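Local coordinates for terminal oxygenase component of carbazole 1,9a-dioxygenase (Nocardioides aromaticivorans, PDB 3GCF), which serves as the terminal oxygenase of carbazole 1,9a-dioxygenase, a Rieske nonheme iron enzyme that probably uses electrons from a ferredoxin to dioxygenate carbazole, at residues F185-I190 against A264-W269; I190-N195 against N334-W339; S196-G201 against D327-G332; F206-V211 against T249-E254. One frame throughout, in Å; residues are numbered along the deposited sequence.

Interaction 1: residues F185-I190 against A264-W269; sequences FDTTHI and AQVSVW. With FE2 (Fe (II) ion), chain P.
Val-268 sets a single methyl, CG1, almost squarely over the middle of the Phe-185 ring, 3.6 Å from its centroid. This CH-pi contact ties the start of a metal-binding loop to strand 265-269 of the seven-stranded antiparallel sheet in the Bet v 1-like catalytic domain. Phe-185 is the first residue to leave the conformation of helix 177-184, and its CG lies anti to the backbone N (chi1 -165°), which brings it up to Val-268 CG1. The two side chains cross at about a right angle. Val-266 works at the rim instead: its carbonyl O lies in the ring plane, 3.6 Å from Phe-185 CE1, while its CG2 approaches CD1. Leu-274 of strand 273-277 and Cys-365 of helix 364-376 also touch the Phe-185 side chain. An alanine at Phe-185 would probably open a gap between sheet and loop, leaving Val-268 CG1 without its aromatic face. Asp-186 OD1 accepts from Thr-188 N, an Asx turn, and from His-189 N, which extends it to an Asx motif. Its OD2 bonds His-99 of the second subunit, a ligand of the [2Fe-2S] cluster, consistent with the electron route of related Rieske oxygenases. The His-189 ring is fixed in rotation by ND1, which donates to Asp-186 O at 2.8 Å in the ring plane, and NE2 binds the iron at 2.1 Å.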
loop_
_atom_site.group_PDB
_atom_site.type_symbol
_atom_site.label_atom_id
_atom_site.label_comp_id
_atom_site.label_asym_id
_atom_site.label_seq_id
_atom_site.Cartn_x
_atom_site.Cartn_y
_atom_site.Cartn_z
ATOM N N PHE A 185 30.527 3.644 2.100
ATOM C CA PHE A 185 31.856 3.298 1.584
ATOM C C PHE A 185 31.980 3.645 0.097
ATOM O O PHE A 185 32.317 2.788 -0.722
ATOM C CB PHE A 185 32.082 1.794 1.785
ATOM C CG PHE A 185 33.509 1.357 1.625
ATOM C CD1 PHE A 185 34.527 1.972 2.346
ATOM C CD2 PHE A 185 33.834 0.312 0.767
ATOM C CE1 PHE A 185 35.846 1.555 2.212
ATOM C CE2 PHE A 185 35.154 -0.114 0.628
ATOM C CZ PHE A 185 36.160 0.507 1.350
ATOM N N ASP A 186 31.711 4.902 -0.243
ATOM C CA ASP A 186 31.758 5.366 -1.628
ATOM C C ASP A 186 32.571 6.655 -1.619
ATOM O O ASP A 186 32.148 7.642 -1.023
ATOM C CB ASP A 186 30.328 5.626 -2.108
ATOM C CG ASP A 186 30.257 6.008 -3.567
ATOM O OD1 ASP A 186 31.049 6.869 -4.001
ATOM O OD2 ASP A 186 29.389 5.457 -4.277
ATOM N N THR A 187 33.724 6.652 -2.286
ATOM C CA THR A 187 34.605 7.818 -2.272
ATOM C C THR A 187 34.307 8.977 -3.229
ATOM O O THR A 187 34.960 10.022 -3.151
ATOM C CB THR A 187 36.084 7.394 -2.459
ATOM O OG1 THR A 187 36.287 6.922 -3.794
ATOM C CG2 THR A 187 36.442 6.278 -1.484
ATOM N N THR A 188 33.336 8.816 -4.123
ATOM C CA THR A 188 33.001 9.909 -5.030
ATOM C C THR A 188 31.561 10.414 -4.873
ATOM O O THR A 188 31.184 11.412 -5.482
ATOM C CB THR A 188 33.259 9.531 -6.514
ATOM O OG1 THR A 188 32.446 8.411 -6.887
ATOM C CG2 THR A 188 34.725 9.184 -6.718
ATOM N N HIS A 189 30.761 9.747 -4.045
ATOM C CA HIS A 189 29.385 10.189 -3.843
ATOM C C HIS A 189 29.357 11.503 -3.049
ATOM O O HIS A 189 28.334 12.191 -3.015
ATOM C CB HIS A 189 28.573 9.134 -3.073
ATOM C CG HIS A 189 28.585 9.328 -1.586
ATOM N ND1 HIS A 189 29.661 8.983 -0.795
ATOM C CD2 HIS A 189 27.668 9.880 -0.754
ATOM C CE1 HIS A 189 29.405 9.313 0.460
ATOM N NE2 HIS A 189 28.202 9.859 0.511
ATOM N N ILE A 190 30.477 11.849 -2.415
ATOM C CA ILE A 190 30.533 13.056 -1.595
ATOM C C ILE A 190 30.247 14.331 -2.368
ATOM O O ILE A 190 30.080 15.408 -1.784
ATOM C CB ILE A 190 31.885 13.178 -0.852
ATOM C CG1 ILE A 190 33.040 13.312 -1.843
ATOM C CG2 ILE A 190 32.070 11.960 0.064
ATOM C CD1 ILE A 190 34.406 13.394 -1.166
ATOM N N ALA A 264 40.700 11.014 6.381
ATOM C CA ALA A 264 42.042 10.651 5.948
ATOM C C ALA A 264 41.960 9.196 5.498
ATOM O O ALA A 264 42.716 8.749 4.629
ATOM C CB ALA A 264 43.022 10.783 7.107
ATOM N N GLN A 265 41.029 8.464 6.103
ATOM C CA GLN A 265 40.808 7.056 5.789
ATOM C C GLN A 265 39.348 6.686 5.995
ATOM O O GLN A 265 38.690 7.212 6.894
ATOM C CB GLN A 265 41.654 6.150 6.698
ATOM C CG GLN A 265 43.154 6.204 6.458
ATOM C CD GLN A 265 43.926 5.246 7.357
ATOM O OE1 GLN A 265 45.080 4.921 7.085
ATOM N NE2 GLN A 265 43.295 4.798 8.433
ATOM N N VAL A 266 38.846 5.787 5.155
ATOM C CA VAL A 266 37.480 5.303 5.291
ATOM C C VAL A 266 37.552 3.801 5.076
ATOM O O VAL A 266 38.262 3.326 4.186
ATOM C CB VAL A 266 36.510 5.949 4.267
ATOM C CG1 VAL A 266 36.947 5.652 2.847
ATOM C CG2 VAL A 266 35.102 5.433 4.514
ATOM N N SER A 267 36.834 3.051 5.901
ATOM C CA SER A 267 36.862 1.605 5.790
ATOM C C SER A 267 35.549 0.960 6.191
ATOM O O SER A 267 34.763 1.529 6.951
ATOM C CB SER A 267 37.993 1.044 6.664
ATOM O OG SER A 267 37.841 1.450 8.015
ATOM N N VAL A 268 35.319 -0.238 5.674
ATOM C CA VAL A 268 34.114 -0.980 5.997
ATOM C C VAL A 268 34.541 -2.370 6.459
ATOM O O VAL A 268 35.456 -2.968 5.889
ATOM C CB VAL A 268 33.166 -1.077 4.772
ATOM C CG1 VAL A 268 33.845 -1.828 3.638
ATOM C CG2 VAL A 268 31.866 -1.756 5.176
ATOM N N TRP A 269 33.881 -2.873 7.498
ATOM C CA TRP A 269 34.207 -4.178 8.054
ATOM C C TRP A 269 32.966 -5.052 8.200
ATOM O O TRP A 269 31.863 -4.548 8.437
ATOM C CB TRP A 269 34.877 -3.996 9.419
ATOM C CG TRP A 269 36.011 -3.011 9.374
ATOM C CD1 TRP A 269 35.913 -1.655 9.284
ATOM C CD2 TRP A 269 37.408 -3.315 9.312
ATOM N NE1 TRP A 269 37.159 -1.093 9.162
ATOM C CE2 TRP A 269 38.097 -2.090 9.175
ATOM C CE3 TRP A 269 38.148 -4.509 9.353
ATOM C CZ2 TRP A 269 39.492 -2.020 9.078
ATOM C CZ3 TRP A 269 39.533 -4.440 9.256
ATOM C CH2 TRP A 269 40.190 -3.203 9.120
HETATM FE FE FE2 P . 27.343 10.483 2.348
HETATM O O HOH W 1 28.942 10.665 3.661
HETATM O O HOH W 2 27.531 8.528 2.814
#

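Interaction 2: residues I190-N195 against N334-W339; sequences IFMHRN and NDDDVW. With FE2 (Fe (II) ion), chain P.
His-193 and Asp-337 meet on the iron, their ring and carboxylate planes 84° apart. The histidine binds through NE2 at 2.1 Å from the metal. Asp-337 is bidentate, with OD1 2.1 Å and OD2 2.3 Å from the iron. The short approach of His-193 NE2 to the carboxylate is thus a consequence of shared coordination, not a hydrogen bond. Two waters also bind the metal.

Hydrogen bonds form a second shell. Asn-334 ND2 donates to Asp-337 OD2 over 2.8 Å, with the acceptor in the amide plane, and Asn-183 bonds OD1, so both carboxylate oxygens are gripped by an amide as well as by iron. On the far side of the His-193 ring, ND1 donates to a water lying in the ring plane, and that water also lies within hydrogen-bonding distance of Asp-336 OD2. The other oxygen of Asp-336, OD1, accepts from Trp-339 NE1 at 2.9 Å on its anti side. Within this shell His-189 supplies the third protein ligand, giving the facial triad of two histidines and one carboxylate of the Rieske oxygenase active site.

Apolar contact is carried by Met-192. Its chain bends at chi3 (-71°), and CE comes over one face of the indole in a CH-pi contact, 3.6 Å from Trp-339 CZ2. The same methyl touches CB of Asp-336. An alanine at Trp-339 would probably leave Asp-336 OD1 without its indole donor and free Met-192 CE to shift. Trp-97 of the second subunit packs on both Met-192 and Trp-339.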
loop_
_atom_site.group_PDB
_atom_site.type_symbol
_atom_site.label_atom_id
_atom_site.label_comp_id
_atom_site.label_asym_id
_atom_site.label_seq_id
_atom_site.Cartn_x
_atom_site.Cartn_y
_atom_site.Cartn_z
ATOM N N ILE A 190 30.477 11.849 -2.415
ATOM C CA ILE A 190 30.533 13.056 -1.595
ATOM C C ILE A 190 30.247 14.331 -2.368
ATOM O O ILE A 190 30.080 15.408 -1.784
ATOM C CB ILE A 190 31.885 13.178 -0.852
ATOM C CG1 ILE A 190 33.040 13.312 -1.843
ATOM C CG2 ILE A 190 32.070 11.960 0.064
ATOM C CD1 ILE A 190 34.406 13.394 -1.166
ATOM N N PHE A 191 30.185 14.194 -3.686
ATOM C CA PHE A 191 29.860 15.303 -4.571
ATOM C C PHE A 191 28.523 15.888 -4.092
ATOM O O PHE A 191 28.375 17.104 -3.968
ATOM C CB PHE A 191 29.721 14.770 -6.006
ATOM C CG PHE A 191 29.129 15.752 -6.982
ATOM C CD1 PHE A 191 29.816 16.908 -7.338
ATOM C CD2 PHE A 191 27.889 15.502 -7.568
ATOM C CE1 PHE A 191 29.278 17.804 -8.267
ATOM C CE2 PHE A 191 27.337 16.395 -8.502
ATOM C CZ PHE A 191 28.035 17.547 -8.851
ATOM N N MET A 192 27.569 15.006 -3.794
ATOM C CA MET A 192 26.236 15.416 -3.358
ATOM C C MET A 192 26.195 16.160 -2.024
ATOM O O MET A 192 25.182 16.776 -1.692
ATOM C CB MET A 192 25.307 14.198 -3.271
ATOM C CG MET A 192 25.410 13.424 -1.959
ATOM S SD MET A 192 24.211 12.076 -1.806
ATOM C CE MET A 192 22.703 12.999 -1.595
ATOM N N HIS A 193 27.285 16.110 -1.260
ATOM C CA HIS A 193 27.332 16.791 0.038
ATOM C C HIS A 193 27.950 18.186 -0.021
ATOM O O HIS A 193 27.975 18.898 0.985
ATOM C CB HIS A 193 28.150 15.975 1.048
ATOM C CG HIS A 193 27.556 14.646 1.394
ATOM N ND1 HIS A 193 26.277 14.508 1.887
ATOM C CD2 HIS A 193 28.085 13.398 1.364
ATOM C CE1 HIS A 193 26.043 13.233 2.147
ATOM N NE2 HIS A 193 27.125 12.539 1.841
ATOM N N ARG A 194 28.454 18.567 -1.192
ATOM C CA ARG A 194 29.135 19.852 -1.374
ATOM C C ARG A 194 28.430 21.085 -0.814
ATOM O O ARG A 194 29.090 22.047 -0.409
ATOM C CB ARG A 194 29.441 20.075 -2.866
ATOM C CG ARG A 194 28.210 20.317 -3.728
ATOM C CD ARG A 194 28.547 20.334 -5.214
ATOM N NE ARG A 194 27.372 20.641 -6.023
ATOM C CZ ARG A 194 26.352 19.813 -6.218
ATOM N NH1 ARG A 194 26.356 18.604 -5.670
ATOM N NH2 ARG A 194 25.313 20.207 -6.940
ATOM N N ASN A 195 27.102 21.068 -0.789
ATOM C CA ASN A 195 26.352 22.221 -0.291
ATOM C C ASN A 195 25.820 22.082 1.134
ATOM O O ASN A 195 25.044 22.917 1.591
ATOM C CB ASN A 195 25.199 22.547 -1.248
ATOM C CG ASN A 195 25.687 23.087 -2.585
ATOM O OD1 ASN A 195 25.140 22.755 -3.641
ATOM N ND2 ASN A 195 26.716 23.926 -2.546
ATOM N N ASN A 334 24.809 14.280 7.000
ATOM C CA ASN A 334 24.324 12.975 6.559
ATOM C C ASN A 334 22.863 12.790 6.140
ATOM O O ASN A 334 22.543 11.787 5.497
ATOM C CB ASN A 334 24.664 11.922 7.614
ATOM C CG ASN A 334 26.145 11.589 7.656
ATOM O OD1 ASN A 334 26.799 11.780 8.674
ATOM N ND2 ASN A 334 26.680 11.081 6.542
ATOM N N ASP A 335 21.974 13.717 6.483
ATOM C CA ASP A 335 20.575 13.540 6.102
ATOM C C ASP A 335 20.395 13.225 4.618
ATOM O O ASP A 335 19.572 12.380 4.261
ATOM C CB ASP A 335 19.738 14.770 6.475
ATOM C CG ASP A 335 19.371 14.797 7.948
ATOM O OD1 ASP A 335 19.519 13.756 8.628
ATOM O OD2 ASP A 335 18.923 15.858 8.424
ATOM N N ASP A 336 21.162 13.886 3.755
ATOM C CA ASP A 336 21.054 13.637 2.317
ATOM C C ASP A 336 21.368 12.200 1.934
ATOM O O ASP A 336 20.877 11.711 0.920
ATOM C CB ASP A 336 21.971 14.571 1.524
ATOM C CG ASP A 336 21.464 15.998 1.496
ATOM O OD1 ASP A 336 20.230 16.185 1.445
ATOM O OD2 ASP A 336 22.294 16.932 1.511
ATOM N N ASP A 337 22.192 11.524 2.729
ATOM C CA ASP A 337 22.536 10.139 2.431
ATOM C C ASP A 337 21.302 9.247 2.496
ATOM O O ASP A 337 21.249 8.207 1.841
ATOM C CB ASP A 337 23.597 9.611 3.407
ATOM C CG ASP A 337 24.997 10.104 3.077
ATOM O OD1 ASP A 337 25.365 10.095 1.885
ATOM O OD2 ASP A 337 25.738 10.481 4.010
ATOM N N VAL A 338 20.308 9.658 3.279
ATOM C CA VAL A 338 19.086 8.875 3.420
ATOM C C VAL A 338 18.301 8.783 2.108
ATOM O O VAL A 338 18.049 7.683 1.617
ATOM C CB VAL A 338 18.177 9.451 4.538
ATOM C CG1 VAL A 338 16.866 8.661 4.613
ATOM C CG2 VAL A 338 18.902 9.378 5.880
ATOM N N TRP A 339 17.925 9.914 1.517
ATOM C CA TRP A 339 17.179 9.824 0.265
ATOM C C TRP A 339 18.056 9.325 -0.879
ATOM O O TRP A 339 17.554 8.776 -1.858
ATOM C CB TRP A 339 16.507 11.159 -0.113
ATOM C CG TRP A 339 17.407 12.362 -0.284
ATOM C CD1 TRP A 339 17.669 13.325 0.649
ATOM C CD2 TRP A 339 18.102 12.759 -1.476
ATOM N NE1 TRP A 339 18.479 14.298 0.112
ATOM C CE2 TRP A 339 18.760 13.977 -1.190
ATOM C CE3 TRP A 339 18.228 12.208 -2.760
ATOM C CZ2 TRP A 339 19.539 14.656 -2.140
ATOM C CZ3 TRP A 339 19.006 12.884 -3.709
ATOM C CH2 TRP A 339 19.650 14.096 -3.389
HETATM FE FE FE2 P . 27.343 10.483 2.348
HETATM O O HOH W 3 24.713 16.789 2.487
HETATM O O HOH W 1 28.942 10.665 3.661
HETATM O O HOH W 2 27.531 8.528 2.814
#

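Interaction 3: residues S196-G201 against D327-G332; sequences SPWVSG and DDALHG
Ser-196 turns its hydroxyl to the carbonyl of Gly-332, donating from OG to O at 2.7 Å. The donor stands above the carbonyl plane, 42° out of it. OG lies anti to the backbone N of its own residue (chi1 165°), and from there it also accepts from Trp-198 N at 3.2 Å. Ser-196 is therefore the N-cap of helix 197-201, and the one hydroxyl both caps that helix and joins it to the segment opposite. Beside it, Pro-197 touches the same carbonyl oxygen through CD.

Trp-198 carries most of the remaining contact. Its CG is anti to the backbone N (chi1 -176°), and the indole lies with one face against Ala-329, whose CB stands over the five-membered ring, 3.8 Å from CE2. This is a CH-pi contact made by a single methyl. Asp-328 meets the other end of the indole with its CB, 3.4 Å from Trp-198 CZ3. The indole N-H is used elsewhere, bonding Pro-280 O.

The longer helix ends in a wider pi-type turn, closed by Gly-332 N donating to Asp-327 O at 2.9 Å; a CB at this glycine would run into Asp-328 O.

The contact thus joins the short helix 197-201 to the C-terminal end of the long helix 311-331. Phe-333 packs against both Ser-196 and Trp-198, while Leu-330 on the long helix touches Ile-169 of strand 164-173 and bonds Gln-302 of strand 298-307 through its carbonyl.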
loop_
_atom_site.group_PDB
_atom_site.type_symbol
_atom_site.label_atom_id
_atom_site.label_comp_id
_atom_site.label_asym_id
_atom_site.label_seq_id
_atom_site.Cartn_x
_atom_site.Cartn_y
_atom_site.Cartn_z
ATOM N N SER A 196 26.225 21.032 1.834
ATOM C CA SER A 196 25.787 20.850 3.214
ATOM C C SER A 196 26.329 22.007 4.041
ATOM O O SER A 196 27.492 22.391 3.887
ATOM C CB SER A 196 26.331 19.540 3.788
ATOM O OG SER A 196 26.197 19.510 5.203
ATOM N N PRO A 197 25.494 22.589 4.918
ATOM C CA PRO A 197 25.947 23.707 5.754
ATOM C C PRO A 197 27.104 23.316 6.681
ATOM O O PRO A 197 27.775 24.181 7.247
ATOM C CB PRO A 197 24.680 24.113 6.521
ATOM C CG PRO A 197 23.863 22.846 6.547
ATOM C CD PRO A 197 24.067 22.300 5.151
ATOM N N TRP A 198 27.340 22.015 6.831
ATOM C CA TRP A 198 28.430 21.548 7.680
ATOM C C TRP A 198 29.792 21.808 7.029
ATOM O O TRP A 198 30.797 21.963 7.724
ATOM C CB TRP A 198 28.275 20.052 7.984
ATOM C CG TRP A 198 29.317 19.527 8.941
ATOM C CD1 TRP A 198 30.266 18.575 8.682
ATOM C CD2 TRP A 198 29.523 19.936 10.303
ATOM N NE1 TRP A 198 31.045 18.369 9.792
ATOM C CE2 TRP A 198 30.613 19.188 10.802
ATOM C CE3 TRP A 198 28.892 20.864 11.150
ATOM C CZ2 TRP A 198 31.090 19.337 12.113
ATOM C CZ3 TRP A 198 29.367 21.015 12.459
ATOM C CH2 TRP A 198 30.456 20.254 12.923
ATOM N N VAL A 199 29.831 21.863 5.699
ATOM C CA VAL A 199 31.092 22.107 5.008
ATOM C C VAL A 199 31.685 23.442 5.447
ATOM O O VAL A 199 32.815 23.492 5.936
ATOM C CB VAL A 199 30.916 22.074 3.467
ATOM C CG1 VAL A 199 32.178 22.580 2.780
ATOM C CG2 VAL A 199 30.639 20.643 3.019
ATOM N N SER A 200 30.938 24.526 5.288
ATOM C CA SER A 200 31.456 25.814 5.731
ATOM C C SER A 200 31.267 25.876 7.249
ATOM O O SER A 200 32.060 26.489 7.965
ATOM C CB SER A 200 30.723 26.970 5.038
ATOM O OG SER A 200 29.341 26.966 5.345
ATOM N N GLY A 201 30.232 25.201 7.739
ATOM C CA GLY A 201 29.967 25.192 9.167
ATOM C C GLY A 201 31.165 24.788 10.012
ATOM O O GLY A 201 31.405 25.367 11.074
ATOM N N ASP A 327 23.081 17.511 15.461
ATOM C CA ASP A 327 22.254 18.175 14.470
ATOM C C ASP A 327 23.005 18.834 13.323
ATOM O O ASP A 327 22.528 18.811 12.190
ATOM C CB ASP A 327 21.321 19.174 15.165
ATOM C CG ASP A 327 20.432 18.500 16.201
ATOM O OD1 ASP A 327 20.204 17.275 16.070
ATOM O OD2 ASP A 327 19.959 19.177 17.136
ATOM N N ASP A 328 24.176 19.403 13.601
ATOM C CA ASP A 328 24.954 20.061 12.551
ATOM C C ASP A 328 25.621 19.074 11.600
ATOM O O ASP A 328 25.801 19.371 10.420
ATOM C CB ASP A 328 26.031 20.974 13.148
ATOM C CG ASP A 328 25.456 22.216 13.811
ATOM O OD1 ASP A 328 24.245 22.483 13.642
ATOM O OD2 ASP A 328 26.225 22.933 14.495
ATOM N N ALA A 329 25.989 17.898 12.104
ATOM C CA ALA A 329 26.649 16.912 11.254
ATOM C C ALA A 329 25.845 15.637 10.999
ATOM O O ALA A 329 25.533 15.325 9.853
ATOM C CB ALA A 329 28.014 16.558 11.839
ATOM N N LEU A 330 25.502 14.898 12.051
ATOM C CA LEU A 330 24.761 13.655 11.845
ATOM C C LEU A 330 23.488 13.898 11.033
ATOM O O LEU A 330 23.029 13.014 10.315
ATOM C CB LEU A 330 24.470 12.966 13.189
ATOM C CG LEU A 330 25.741 12.611 13.988
ATOM C CD1 LEU A 330 25.384 11.659 15.126
ATOM C CD2 LEU A 330 26.785 11.951 13.079
ATOM N N HIS A 331 22.922 15.096 11.145
ATOM C CA HIS A 331 21.750 15.453 10.354
ATOM C C HIS A 331 22.168 16.414 9.237
ATOM O O HIS A 331 21.972 16.127 8.052
ATOM C CB HIS A 331 20.670 16.123 11.218
ATOM C CG HIS A 331 19.921 15.166 12.093
ATOM N ND1 HIS A 331 19.179 14.121 11.586
ATOM C CD2 HIS A 331 19.850 15.060 13.441
ATOM C CE1 HIS A 331 18.688 13.407 12.583
ATOM N NE2 HIS A 331 19.081 13.954 13.719
ATOM N N GLY A 332 22.758 17.543 9.627
ATOM C CA GLY A 332 23.172 18.559 8.671
ATOM C C GLY A 332 24.042 18.077 7.524
ATOM O O GLY A 332 23.996 18.638 6.426
#

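Interaction 4: residues F206-V211 against T249-E254; sequences FPYGFV and TVLSAE
Phe-206 and Tyr-208 face Leu-251 to Ala-253 without direct backbone hydrogen bonds, and a water makes the connection, accepting from Phe-206 N at 3.1 Å and donating to Glu-254 O. The carbonyl O of the same Phe-206 rests on the methyl of Ala-253, 3.5 Å from CB.

The side chain of Tyr-208 is the main bridge. CG lies anti to the carbonyl carbon (chi1 -65°), and the ring reaches across to bring its hydroxyl against the backbone of the other segment. Ser-252 N lies at the ring edge in its plane. The angles from OH to the neighbouring backbone N and O atoms are poor, so this is close packing against a peptide and not a hydrogen bond. Leu-251 lines the same end of the ring: its CG is 3.7 Å from Tyr-208 OH, and its CB is 4.0 Å from CE2. The Leu-251 side chain also packs on Arg-194 and on Phe-89 of the second subunit. Phe-206 sends its ring the other way, where it meets Phe-333 and Ile-190 and comes within about 4 Å, nearest atoms, of the His-193 side chain.

Strands 209-212 and 248-252 are the outer members of a three-stranded antiparallel sheet, with 237-245 between them. The contact spans the ends of those outer strands, and at Val-250 and Leu-251, both facing Ala-243, the second one carries a classic beta bulge.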
loop_
_atom_site.group_PDB
_atom_site.type_symbol
_atom_site.label_atom_id
_atom_site.label_comp_id
_atom_site.label_asym_id
_atom_site.label_seq_id
_atom_site.Cartn_x
_atom_site.Cartn_y
_atom_site.Cartn_z
ATOM N N PHE A 206 36.743 20.319 1.842
ATOM C CA PHE A 206 36.051 19.111 1.413
ATOM C C PHE A 206 35.989 18.965 -0.095
ATOM O O PHE A 206 35.381 19.783 -0.784
ATOM C CB PHE A 206 34.639 19.114 2.004
ATOM C CG PHE A 206 34.029 17.753 2.120
ATOM C CD1 PHE A 206 34.573 16.805 2.982
ATOM C CD2 PHE A 206 32.905 17.416 1.375
ATOM C CE1 PHE A 206 34.004 15.541 3.100
ATOM C CE2 PHE A 206 32.329 16.151 1.487
ATOM C CZ PHE A 206 32.879 15.216 2.350
ATOM N N PRO A 207 36.604 17.900 -0.629
ATOM C CA PRO A 207 36.610 17.667 -2.073
ATOM C C PRO A 207 35.298 17.100 -2.609
ATOM O O PRO A 207 34.441 16.666 -1.841
ATOM C CB PRO A 207 37.778 16.707 -2.250
ATOM C CG PRO A 207 37.662 15.845 -1.031
ATOM C CD PRO A 207 37.369 16.854 0.078
ATOM N N TYR A 208 35.148 17.122 -3.932
ATOM C CA TYR A 208 33.957 16.593 -4.579
ATOM C C TYR A 208 34.074 15.078 -4.715
ATOM O O TYR A 208 33.092 14.387 -4.991
ATOM C CB TYR A 208 33.773 17.217 -5.966
ATOM C CG TYR A 208 33.493 18.701 -5.936
ATOM C CD1 TYR A 208 32.623 19.243 -4.990
ATOM C CD2 TYR A 208 34.079 19.562 -6.860
ATOM C CE1 TYR A 208 32.343 20.604 -4.962
ATOM C CE2 TYR A 208 33.804 20.934 -6.840
ATOM C CZ TYR A 208 32.935 21.445 -5.884
ATOM O OH TYR A 208 32.672 22.794 -5.828
ATOM N N GLY A 209 35.288 14.571 -4.521
ATOM C CA GLY A 209 35.518 13.142 -4.615
ATOM C C GLY A 209 36.975 12.756 -4.420
ATOM O O GLY A 209 37.863 13.607 -4.467
ATOM N N PHE A 210 37.211 11.470 -4.179
ATOM C CA PHE A 210 38.560 10.934 -4.005
ATOM C C PHE A 210 38.735 9.859 -5.072
ATOM O O PHE A 210 37.936 8.930 -5.156
ATOM C CB PHE A 210 38.723 10.282 -2.630
ATOM C CG PHE A 210 38.698 11.249 -1.484
ATOM C CD1 PHE A 210 39.848 11.946 -1.119
ATOM C CD2 PHE A 210 37.531 11.445 -0.753
ATOM C CE1 PHE A 210 39.837 12.825 -0.038
ATOM C CE2 PHE A 210 37.508 12.321 0.328
ATOM C CZ PHE A 210 38.666 13.013 0.688
ATOM N N VAL A 211 39.786 9.980 -5.874
ATOM C CA VAL A 211 40.053 9.012 -6.931
ATOM C C VAL A 211 41.336 8.236 -6.626
ATOM O O VAL A 211 42.373 8.840 -6.346
ATOM C CB VAL A 211 40.205 9.727 -8.290
ATOM C CG1 VAL A 211 40.506 8.714 -9.391
ATOM C CG2 VAL A 211 38.929 10.500 -8.609
ATOM N N THR A 249 35.766 25.109 -15.793
ATOM C CA THR A 249 35.525 24.850 -14.383
ATOM C C THR A 249 34.128 25.356 -14.054
ATOM O O THR A 249 33.868 26.556 -14.101
ATOM C CB THR A 249 36.564 25.578 -13.510
ATOM O OG1 THR A 249 37.874 25.084 -13.821
ATOM C CG2 THR A 249 36.284 25.339 -12.030
ATOM N N VAL A 250 33.224 24.439 -13.729
ATOM C CA VAL A 250 31.854 24.819 -13.418
ATOM C C VAL A 250 31.567 24.823 -11.925
ATOM O O VAL A 250 30.538 25.334 -11.488
ATOM C CB VAL A 250 30.842 23.882 -14.129
ATOM C CG1 VAL A 250 31.026 23.979 -15.642
ATOM C CG2 VAL A 250 31.033 22.450 -13.673
ATOM N N LEU A 251 32.489 24.281 -11.140
ATOM C CA LEU A 251 32.303 24.209 -9.698
ATOM C C LEU A 251 33.663 24.091 -9.015
ATOM O O LEU A 251 34.550 23.411 -9.515
ATOM C CB LEU A 251 31.455 22.974 -9.376
ATOM C CG LEU A 251 30.159 23.016 -8.560
ATOM C CD1 LEU A 251 29.238 24.143 -9.004
ATOM C CD2 LEU A 251 29.464 21.663 -8.729
ATOM N N SER A 252 33.836 24.762 -7.883
ATOM C CA SER A 252 35.093 24.675 -7.145
ATOM C C SER A 252 34.836 24.784 -5.649
ATOM O O SER A 252 34.067 25.634 -5.200
ATOM C CB SER A 252 36.068 25.765 -7.589
ATOM O OG SER A 252 35.475 27.043 -7.489
ATOM N N ALA A 253 35.473 23.909 -4.880
ATOM C CA ALA A 253 35.298 23.914 -3.438
ATOM C C ALA A 253 36.025 25.112 -2.853
ATOM O O ALA A 253 36.946 25.649 -3.461
ATOM C CB ALA A 253 35.841 22.618 -2.836
ATOM N N GLU A 254 35.608 25.530 -1.669
ATOM C CA GLU A 254 36.238 26.664 -1.022
ATOM C C GLU A 254 37.490 26.211 -0.277
ATOM O O GLU A 254 37.417 25.436 0.673
ATOM C CB GLU A 254 35.264 27.327 -0.045
ATOM C CG GLU A 254 35.767 28.647 0.526
ATOM C CD GLU A 254 35.476 29.833 -0.380
ATOM O OE1 GLU A 254 35.620 29.702 -1.616
ATOM O OE2 GLU A 254 35.107 30.905 0.150
HETATM O O HOH W 4 35.758 23.208 1.290
#

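All four contacts lie in the catalytic domain, and their first segments follow one another along the chain from 185 to 211. Interactions 1 and 2 share Ile-190 and the iron, their centres 13 Å apart, so the loop between helices 177-184 and 197-201 binds the metal while meeting first the large sheet and then helix 335-350. Interaction 3, its centre about 10 Å from that of interaction 2 and nested within it, joins helices 197-201 and 311-331. Interaction 4 is nested inside the other three and lies on the small sheet, its centre about 16 Å from that of interaction 1; Thr-187 O probably accepts from Phe-210 N between them. Interactions 1, 2 and 4 also reach the second subunit, placing the iron site beside the interface.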